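Long-range contacts in uncharacterized protein (Leishmania infantum, PDB 4TYZ), which is of unknown function but carries this GRAM domain at its C-terminal end and may, like members of its family, bind and transfer sterols: residues N1-F6 / E16-S21; P41-F46 / S56-E61. One frame throughout, in Å; residues are numbered along the deposited sequence.

Overall arrangement
Contact 1 lies at the surface, where the N-terminal helix 2-9 rests against the chain leading into strand 20-28; contact 2 is partly buried and pairs strands 43-48 and 54-58 of one beta hairpin. Both reach the same antiparallel sheet, and along the chain contact 1 closes before contact 2 opens. Their chemistry differs accordingly: between 1-6 and 16-21 there are van der Waals contacts alone, mostly between side chains, whereas 41-46 and 56-61 are joined by backbone hydrogen bonds, with a tryptophan and a tyrosine packed around them. The two meet at a probable hydrogen bond of 3.0 Å between Glu16 OE2 and His42 ND1.

Contact 1. Residues N1-F6 / E16-S21; sequences NIEGVF and ETLLDS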
ATOM      1  N   ASN A   1     -12.860  11.018  -5.739  1.00 47.74           N
ATOM      2  CA  ASN A   1     -12.116  10.913  -6.990  1.00 38.02           C
ATOM      3  C   ASN A   1     -10.858  10.050  -6.877  1.00 31.64           C
ATOM      4  O   ASN A   1      -9.913  10.215  -7.660  1.00 28.31           O
ATOM      5  CB  ASN A   1     -11.730  12.306  -7.490  1.00 36.62           C
ATOM      6  N   ILE A   2     -10.843   9.132  -5.910  1.00 26.91           N
ATOM      7  CA  ILE A   2      -9.671   8.292  -5.689  1.00 24.44           C
ATOM      8  C   ILE A   2      -9.341   7.458  -6.936  1.00 19.60           C
ATOM      9  O   ILE A   2      -8.174   7.153  -7.212  1.00 18.96           O
ATOM     10  CB  ILE A   2      -9.858   7.359  -4.452  1.00 22.84           C
ATOM     11  CG1 ILE A   2      -8.554   6.652  -4.112  1.00 26.69           C
ATOM     12  CG2 ILE A   2     -10.968   6.331  -4.673  1.00 24.54           C
ATOM     13  CD1 ILE A   2      -7.426   7.604  -3.839  1.00 30.55           C
ATOM     14  N   GLU A   3     -10.365   7.102  -7.701  1.00 18.24           N
ATOM     15  CA  GLU A   3     -10.154   6.284  -8.886  1.00 16.39           C
ATOM     16  C   GLU A   3      -9.344   7.057  -9.914  1.00 17.32           C
ATOM     17  O   GLU A   3      -8.499   6.489 -10.606  1.00 15.34           O
ATOM     18  CB  GLU A   3     -11.490   5.846  -9.488  1.00 16.84           C
ATOM     19  CG  GLU A   3     -12.308   4.907  -8.619  1.00 21.71           C
ATOM     20  CD  GLU A   3     -13.092   5.622  -7.519  1.00 20.96           C
ATOM     21  OE1 GLU A   3     -12.991   6.864  -7.388  1.00 25.12           O
ATOM     22  OE2 GLU A   3     -13.821   4.933  -6.780  1.00 31.59           O
ATOM     23  N   GLY A   4      -9.610   8.357 -10.011  1.00 19.31           N
ATOM     24  CA  GLY A   4      -8.884   9.210 -10.936  1.00 15.91           C
ATOM     25  C   GLY A   4      -7.406   9.270 -10.605  1.00 16.65           C
ATOM     26  O   GLY A   4      -6.556   9.269 -11.497  1.00 16.50           O
ATOM     27  N   VAL A   5      -7.085   9.318  -9.314  1.00 14.55           N
ATOM     28  CA  VAL A   5      -5.676   9.309  -8.927  1.00 13.99           C
ATOM     29  C   VAL A   5      -5.024   8.019  -9.415  1.00 12.70           C
ATOM     30  O   VAL A   5      -3.930   8.037  -9.988  1.00 13.29           O
ATOM     31  CB  VAL A   5      -5.495   9.445  -7.405  1.00 16.84           C
ATOM     32  CG1 VAL A   5      -4.011   9.386  -7.039  1.00 16.45           C
ATOM     33  CG2 VAL A   5      -6.111  10.745  -6.921  1.00 19.83           C
ATOM     34  N   PHE A   6      -5.707   6.896  -9.206  1.00 11.76           N
ATOM     35  CA  PHE A   6      -5.169   5.615  -9.635  1.00 11.44           C
ATOM     36  C   PHE A   6      -4.963   5.566 -11.146  1.00 11.14           C
ATOM     37  O   PHE A   6      -3.917   5.108 -11.617  1.00 11.43           O
ATOM     38  CB  PHE A   6      -6.083   4.464  -9.212  1.00 10.83           C
ATOM     39  CG  PHE A   6      -5.517   3.115  -9.529  1.00 10.20           C
ATOM     40  CD1 PHE A   6      -4.465   2.614  -8.788  1.00  9.72           C
ATOM     41  CD2 PHE A   6      -6.012   2.358 -10.575  1.00 15.13           C
ATOM     42  CE1 PHE A   6      -3.904   1.365  -9.085  1.00 11.53           C
ATOM     43  CE2 PHE A   6      -5.469   1.111 -10.865  1.00 14.39           C
ATOM     44  CZ  PHE A   6      -4.405   0.614 -10.114  1.00 11.99           C
ATOM     45  N   GLU A  16      -6.956  -3.167 -14.573  1.00  9.46           N
ATOM     46  CA  GLU A  16      -7.166  -3.635 -13.203  1.00 10.20           C
ATOM     47  C   GLU A  16      -8.351  -2.946 -12.546  1.00 10.92           C
ATOM     48  O   GLU A  16      -8.454  -1.731 -12.586  1.00 13.34           O
ATOM     49  CB  GLU A  16      -5.921  -3.371 -12.360  1.00  9.97           C
ATOM     50  CG  GLU A  16      -4.719  -4.219 -12.736  1.00  9.74           C
ATOM     51  CD  GLU A  16      -4.895  -5.662 -12.302  1.00 12.40           C
ATOM     52  OE1 GLU A  16      -4.956  -5.908 -11.079  1.00 11.76           O
ATOM     53  OE2 GLU A  16      -4.990  -6.531 -13.185  1.00 15.00           O
ATOM     54  N   THR A  17      -9.239  -3.723 -11.940  1.00 11.23           N
ATOM     55  CA  THR A  17     -10.281  -3.117 -11.127  0.57 12.87           C
ATOM     56  C   THR A  17      -9.697  -2.629  -9.806  1.00 12.69           C
ATOM     57  O   THR A  17      -8.767  -3.223  -9.254  1.00 14.48           O
ATOM     58  CB  THR A  17     -11.422  -4.088 -10.836  0.57 17.57           C
ATOM     59  OG1 THR A  17     -10.873  -5.313 -10.341  0.57 15.92           O
ATOM     60  CG2 THR A  17     -12.216  -4.363 -12.100  0.57 17.61           C
ATOM     61  N   LEU A  18     -10.237  -1.522  -9.314  1.00 12.84           N
ATOM     62  CA  LEU A  18      -9.812  -0.993  -8.035  1.00 12.54           C
ATOM     63  C   LEU A  18     -10.727  -1.600  -6.977  1.00 15.12           C
ATOM     64  O   LEU A  18     -11.911  -1.248  -6.883  1.00 18.14           O
ATOM     65  CB  LEU A  18      -9.871   0.538  -8.020  1.00 14.20           C
ATOM     66  CG  LEU A  18      -9.306   1.188  -6.756  1.00 17.43           C
ATOM     67  CD1 LEU A  18      -7.854   0.782  -6.549  1.00 17.17           C
ATOM     68  CD2 LEU A  18      -9.421   2.712  -6.820  1.00 22.37           C
ATOM     69  N   LEU A  19     -10.189  -2.537  -6.202  1.00 10.56           N
ATOM     70  CA  LEU A  19     -10.997  -3.267  -5.229  1.00 13.68           C
ATOM     71  C   LEU A  19     -11.190  -2.482  -3.950  1.00 18.02           C
ATOM     72  O   LEU A  19     -12.258  -2.534  -3.339  1.00 18.29           O
ATOM     73  CB  LEU A  19     -10.361  -4.618  -4.902  1.00 13.42           C
ATOM     74  CG  LEU A  19     -10.185  -5.568  -6.080  1.00 14.06           C
ATOM     75  CD1 LEU A  19      -9.466  -6.823  -5.630  1.00 15.99           C
ATOM     76  CD2 LEU A  19     -11.542  -5.904  -6.688  1.00 17.01           C
ATOM     77  N   ASP A  20     -10.152  -1.767  -3.532  1.00 14.03           N
ATOM     78  CA  ASP A  20     -10.214  -1.015  -2.291  1.00 14.61           C
ATOM     79  C   ASP A  20      -9.097   0.013  -2.264  1.00 15.06           C
ATOM     80  O   ASP A  20      -8.148  -0.059  -3.048  1.00 14.39           O
ATOM     81  CB  ASP A  20     -10.114  -1.944  -1.076  1.00 16.91           C
ATOM     82  CG  ASP A  20     -11.013  -1.508   0.072  1.00 28.32           C
ATOM     83  OD1 ASP A  20     -11.413  -2.381   0.874  1.00 36.63           O
ATOM     84  OD2 ASP A  20     -11.319  -0.302   0.171  1.00 25.14           O
ATOM     85  N   SER A  21      -9.220   0.979  -1.368  1.00 12.90           N
ATOM     86  CA  SER A  21      -8.166   1.964  -1.195  1.00 13.25           C
ATOM     87  C   SER A  21      -8.178   2.481   0.227  1.00 13.64           C
ATOM     88  O   SER A  21      -9.214   2.470   0.893  1.00 15.60           O
ATOM     89  CB  SER A  21      -8.317   3.122  -2.180  1.00 14.61           C
ATOM     90  OG  SER A  21      -9.537   3.808  -1.947  1.00 19.65           O
TER
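Leu18 offers its two methyl groups to three residues of the helix that starts at Ile2. In this leucine, one of residues 16-19 ahead of strand 20-28, chi1 of -174° sets CG anti to the backbone N, and the fork beyond it faces the helix; CD1 sits over one face of the Phe6 ring, 4.4 Å from Phe6 CG, while CD2 comes within 4.0 Å of Glu3 CG. The leucine and glutamate side chains cross at about a right angle, and the aliphatic part of Glu3 does the touching. CD2 also faces Ile2 CG2, more loosely, at 4.5 Å. A branched leucine suits this place because its forked end can serve a ring and an aliphatic chain at once.

One helical turn before Phe6, Ile2 leans on Ser21: its CG1 lies 3.7 Å from Ser21 OG, a contact for which the small serine leaves room. Phe6 is buried, and its CE2 comes to 4.5 Å from Glu16 O, which accepts a hydrogen bond from Arg7. Its ring also meets those of Phe38 and Phe10, and Ile2, Val5 and Leu18 touch Phe38 as well.

A classic beta bulge opens strand 20-28, Leu19 and Asp20 together lying opposite Ile39. The arrangement is an amphipathic helix laid by its apolar side against the sheet of a GRAM domain, a member of the PH-like clan.

Contact 2. Residues P41-F46 / S56-E61; sequences PHWLCF and SIEYDE
Trp43, Leu44 and Cys45 pair with Glu58, Ile57 and Ser56 as antiparallel strands, their axes 4.6 Å apart at the closest and their directions 167° from each other. Leu44 and Ile57 form the hydrogen-bonded pair: Leu44 N gives a nearly straight bond of 2.8 Å to Ile57 O, and Ile57 N returns one of 2.9 Å to Leu44 O. A further backbone bond, Tyr59 N to His42 O, carries the pairing past the strand end to the 3-10 segment 59-61.

The side chains of Trp43 and Glu58 share one face of the sheet. Glu58 CG lies over the six-membered ring, 3.6 Å from its centroid, in a CH-pi contact; the indole thus uses the aliphatic part of the glutamate. A bend at chi2 (-90°) carries CD, and with it the carboxylate, to the side of His42, with OE2 3.3 Å from His42 CB, while OE1 accepts a bond from Asp60 N. Cys45 SG packs on Ser56 CB at 3.6 Å, a close fit between small residues.

On the other face, Leu44 CB meets Ile57 CG2 at 3.8 Å, and branched apolar chains suit this buried side, where Leu44 also touches Leu103 of the C-terminal helix. The Tyr59 ring brings one face over Leu44 N and its edge to Pro41 O. Its hydroxyl is hydrogen-bonded to Thr40 O, giving the buried polar end a partner.

Glu61 OE2 accepts a bond from Glu58 N, and His42 ND1 has its partner in Glu16. Backbone bonds thus set the register, while carboxylates take up N-H groups at the turn; the carboxylate of Glu16, helped at longer range by that of Glu58, would probably make a protonated His42 more stable, though its charge is not seen.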
ATOM      1  N   PRO A  41      -6.726  -6.643  -8.186  1.00 11.26           N
ATOM      2  CA  PRO A  41      -6.584  -8.099  -8.082  1.00 13.54           C
ATOM      3  C   PRO A  41      -5.132  -8.602  -8.170  1.00 12.66           C
ATOM      4  O   PRO A  41      -4.819  -9.623  -7.555  1.00 15.14           O
ATOM      5  CB  PRO A  41      -7.413  -8.609  -9.270  1.00 15.51           C
ATOM      6  CG  PRO A  41      -8.448  -7.536  -9.489  1.00 17.48           C
ATOM      7  CD  PRO A  41      -7.716  -6.244  -9.205  1.00 12.68           C
ATOM      8  N   HIS A  42      -4.260  -7.892  -8.881  1.00  9.77           N
ATOM      9  CA  HIS A  42      -2.884  -8.364  -9.066  1.00  9.29           C
ATOM     10  C   HIS A  42      -1.816  -7.472  -8.440  1.00  8.33           C
ATOM     11  O   HIS A  42      -0.658  -7.893  -8.344  1.00 10.30           O
ATOM     12  CB  HIS A  42      -2.572  -8.519 -10.558  1.00 10.45           C
ATOM     13  CG  HIS A  42      -3.398  -9.561 -11.233  1.00 12.74           C
ATOM     14  ND1 HIS A  42      -4.394  -9.250 -12.134  1.00 15.56           N
ATOM     15  CD2 HIS A  42      -3.394 -10.909 -11.119  1.00 13.85           C
ATOM     16  CE1 HIS A  42      -4.967 -10.368 -12.550  1.00 17.43           C
ATOM     17  NE2 HIS A  42      -4.380 -11.385 -11.953  1.00 13.99           N
ATOM     18  N   TRP A  43      -2.199  -6.268  -8.014  1.00  8.30           N
ATOM     19  CA  TRP A  43      -1.219  -5.257  -7.604  1.00  8.38           C
ATOM     20  C   TRP A  43      -1.535  -4.551  -6.310  1.00  8.46           C
ATOM     21  O   TRP A  43      -2.686  -4.274  -5.971  1.00 10.55           O
ATOM     22  CB  TRP A  43      -1.061  -4.172  -8.705  1.00  7.71           C
ATOM     23  CG  TRP A  43      -0.557  -4.738  -9.988  1.00  7.56           C
ATOM     24  CD1 TRP A  43      -1.304  -5.340 -10.963  1.00  7.80           C
ATOM     25  CD2 TRP A  43       0.804  -4.790 -10.431  1.00  7.62           C
ATOM     26  NE1 TRP A  43      -0.488  -5.765 -11.993  1.00  8.62           N
ATOM     27  CE2 TRP A  43       0.810  -5.439 -11.689  1.00  9.96           C
ATOM     28  CE3 TRP A  43       2.018  -4.350  -9.891  1.00  9.25           C
ATOM     29  CZ2 TRP A  43       1.983  -5.647 -12.424  1.00  9.10           C
ATOM     30  CZ3 TRP A  43       3.189  -4.563 -10.614  1.00  9.89           C
ATOM     31  CH2 TRP A  43       3.162  -5.209 -11.867  1.00  8.80           C
ATOM     32  N   LEU A  44      -0.456  -4.272  -5.600  1.00  7.87           N
ATOM     33  CA  LEU A  44      -0.475  -3.404  -4.443  0.62  8.40           C
ATOM     34  C   LEU A  44       0.223  -2.121  -4.845  1.00  8.38           C
ATOM     35  O   LEU A  44       1.392  -2.147  -5.220  1.00  9.05           O
ATOM     36  CB  LEU A  44       0.236  -4.060  -3.265  0.62  9.72           C
ATOM     37  CG  LEU A  44       0.291  -3.121  -2.072  0.62 11.65           C
ATOM     38  CD1 LEU A  44      -1.121  -2.775  -1.658  0.62 13.24           C
ATOM     39  CD2 LEU A  44       1.075  -3.751  -0.928  0.62  9.29           C
ATOM     40  N   CYS A  45      -0.493  -1.001  -4.792  1.00  8.68           N
ATOM     41  CA  CYS A  45       0.063   0.265  -5.283  1.00  8.51           C
ATOM     42  C   CYS A  45      -0.057   1.370  -4.257  1.00  8.97           C
ATOM     43  O   CYS A  45      -0.950   1.357  -3.417  1.00 10.26           O
ATOM     44  CB  CYS A  45      -0.646   0.727  -6.559  1.00  8.59           C
ATOM     45  SG  CYS A  45      -0.765  -0.551  -7.820  1.00 10.25           S
ATOM     46  N   PHE A  46       0.835   2.341  -4.364  1.00  9.07           N
ATOM     47  CA  PHE A  46       0.763   3.530  -3.523  1.00  9.50           C
ATOM     48  C   PHE A  46       1.063   4.753  -4.360  1.00  9.84           C
ATOM     49  O   PHE A  46       2.002   4.734  -5.148  1.00 10.58           O
ATOM     50  CB  PHE A  46       1.753   3.442  -2.353  1.00  9.59           C
ATOM     51  CG  PHE A  46       1.783   4.682  -1.504  1.00 10.09           C
ATOM     52  CD1 PHE A  46       0.951   4.796  -0.403  1.00 12.76           C
ATOM     53  CD2 PHE A  46       2.625   5.740  -1.823  1.00 10.47           C
ATOM     54  CE1 PHE A  46       0.962   5.953   0.378  1.00 11.70           C
ATOM     55  CE2 PHE A  46       2.641   6.901  -1.061  1.00 11.02           C
ATOM     56  CZ  PHE A  46       1.819   7.006   0.052  1.00 11.40           C
ATOM     57  N   SER A  56       4.360   0.316  -7.365  1.00  9.07           N
ATOM     58  CA  SER A  56       3.404  -0.764  -7.592  1.00  8.66           C
ATOM     59  C   SER A  56       4.159  -2.065  -7.521  1.00 11.41           C
ATOM     60  O   SER A  56       5.250  -2.186  -8.087  1.00 13.65           O
ATOM     61  CB  SER A  56       2.686  -0.625  -8.937  1.00 11.14           C
ATOM     62  OG  SER A  56       3.618  -0.604 -10.007  1.00 14.40           O
ATOM     63  N   ILE A  57       3.586  -3.030  -6.815  1.00  8.63           N
ATOM     64  CA  ILE A  57       4.221  -4.323  -6.662  1.00  7.94           C
ATOM     65  C   ILE A  57       3.175  -5.408  -6.864  1.00  7.73           C
ATOM     66  O   ILE A  57       2.049  -5.305  -6.388  1.00  8.89           O
ATOM     67  CB  ILE A  57       4.912  -4.448  -5.284  1.00 11.70           C
ATOM     68  CG1 ILE A  57       5.562  -5.823  -5.145  1.00 13.87           C
ATOM     69  CG2 ILE A  57       3.949  -4.199  -4.166  1.00 14.77           C
ATOM     70  CD1 ILE A  57       6.574  -5.880  -4.052  1.00 23.46           C
ATOM     71  N   GLU A  58       3.532  -6.428  -7.637  1.00  8.05           N
ATOM     72  CA  GLU A  58       2.599  -7.522  -7.888  1.00  7.80           C
ATOM     73  C   GLU A  58       2.529  -8.412  -6.650  1.00  8.51           C
ATOM     74  O   GLU A  58       3.530  -8.580  -5.964  1.00 10.64           O
ATOM     75  CB  GLU A  58       3.060  -8.339  -9.107  1.00  9.54           C
ATOM     76  CG  GLU A  58       2.039  -8.492 -10.230  1.00 11.77           C
ATOM     77  CD  GLU A  58       1.138  -9.722 -10.072  1.00 17.40           C
ATOM     78  OE1 GLU A  58       1.211 -10.404  -9.025  1.00 15.02           O
ATOM     79  OE2 GLU A  58       0.351 -10.012 -11.007  1.00 13.33           O
ATOM     80  N   TYR A  59       1.365  -8.980  -6.341  1.00  9.84           N
ATOM     81  CA  TYR A  59       1.315  -9.881  -5.193  1.00  8.30           C
ATOM     82  C   TYR A  59       2.296 -11.044  -5.328  1.00 10.57           C
ATOM     83  O   TYR A  59       2.785 -11.552  -4.312  1.00 11.07           O
ATOM     84  CB  TYR A  59      -0.103 -10.421  -4.965  1.00 10.13           C
ATOM     85  CG  TYR A  59      -1.043  -9.311  -4.605  1.00 10.35           C
ATOM     86  CD1 TYR A  59      -0.914  -8.634  -3.400  1.00 11.28           C
ATOM     87  CD2 TYR A  59      -2.034  -8.909  -5.495  1.00 12.36           C
ATOM     88  CE1 TYR A  59      -1.764  -7.570  -3.097  1.00 13.89           C
ATOM     89  CE2 TYR A  59      -2.884  -7.871  -5.193  1.00 14.93           C
ATOM     90  CZ  TYR A  59      -2.743  -7.209  -3.999  1.00 15.95           C
ATOM     91  OH  TYR A  59      -3.601  -6.172  -3.708  1.00 23.96           O
ATOM     92  N   ASP A  60       2.627 -11.446  -6.561  1.00 12.49           N
ATOM     93  CA  ASP A  60       3.557 -12.564  -6.714  1.00 12.42           C
ATOM     94  C   ASP A  60       5.012 -12.133  -6.483  1.00 12.72           C
ATOM     95  O   ASP A  60       5.926 -12.955  -6.557  1.00 18.08           O
ATOM     96  CB  ASP A  60       3.367 -13.290  -8.081  1.00 11.19           C
ATOM     97  CG  ASP A  60       3.776 -12.469  -9.320  1.00 13.72           C
ATOM     98  OD1 ASP A  60       4.293 -11.343  -9.218  1.00 14.93           O
ATOM     99  OD2 ASP A  60       3.594 -13.011 -10.451  1.00 15.79           O
ATOM    100  N   GLU A  61       5.207 -10.857  -6.153  1.00 10.41           N
ATOM    101  CA  GLU A  61       6.511 -10.312  -5.785  1.00 11.39           C
ATOM    102  C   GLU A  61       6.639 -10.117  -4.270  1.00 12.20           C
ATOM    103  O   GLU A  61       7.705  -9.755  -3.774  1.00 13.67           O
ATOM    104  CB  GLU A  61       6.746  -8.971  -6.492  1.00 11.51           C
ATOM    105  CG  GLU A  61       6.827  -9.102  -8.010  1.00 12.80           C
ATOM    106  CD  GLU A  61       7.085  -7.773  -8.716  1.00 15.45           C
ATOM    107  OE1 GLU A  61       8.057  -7.702  -9.499  1.00 17.96           O
ATOM    108  OE2 GLU A  61       6.306  -6.810  -8.526  1.00 15.07           O
TER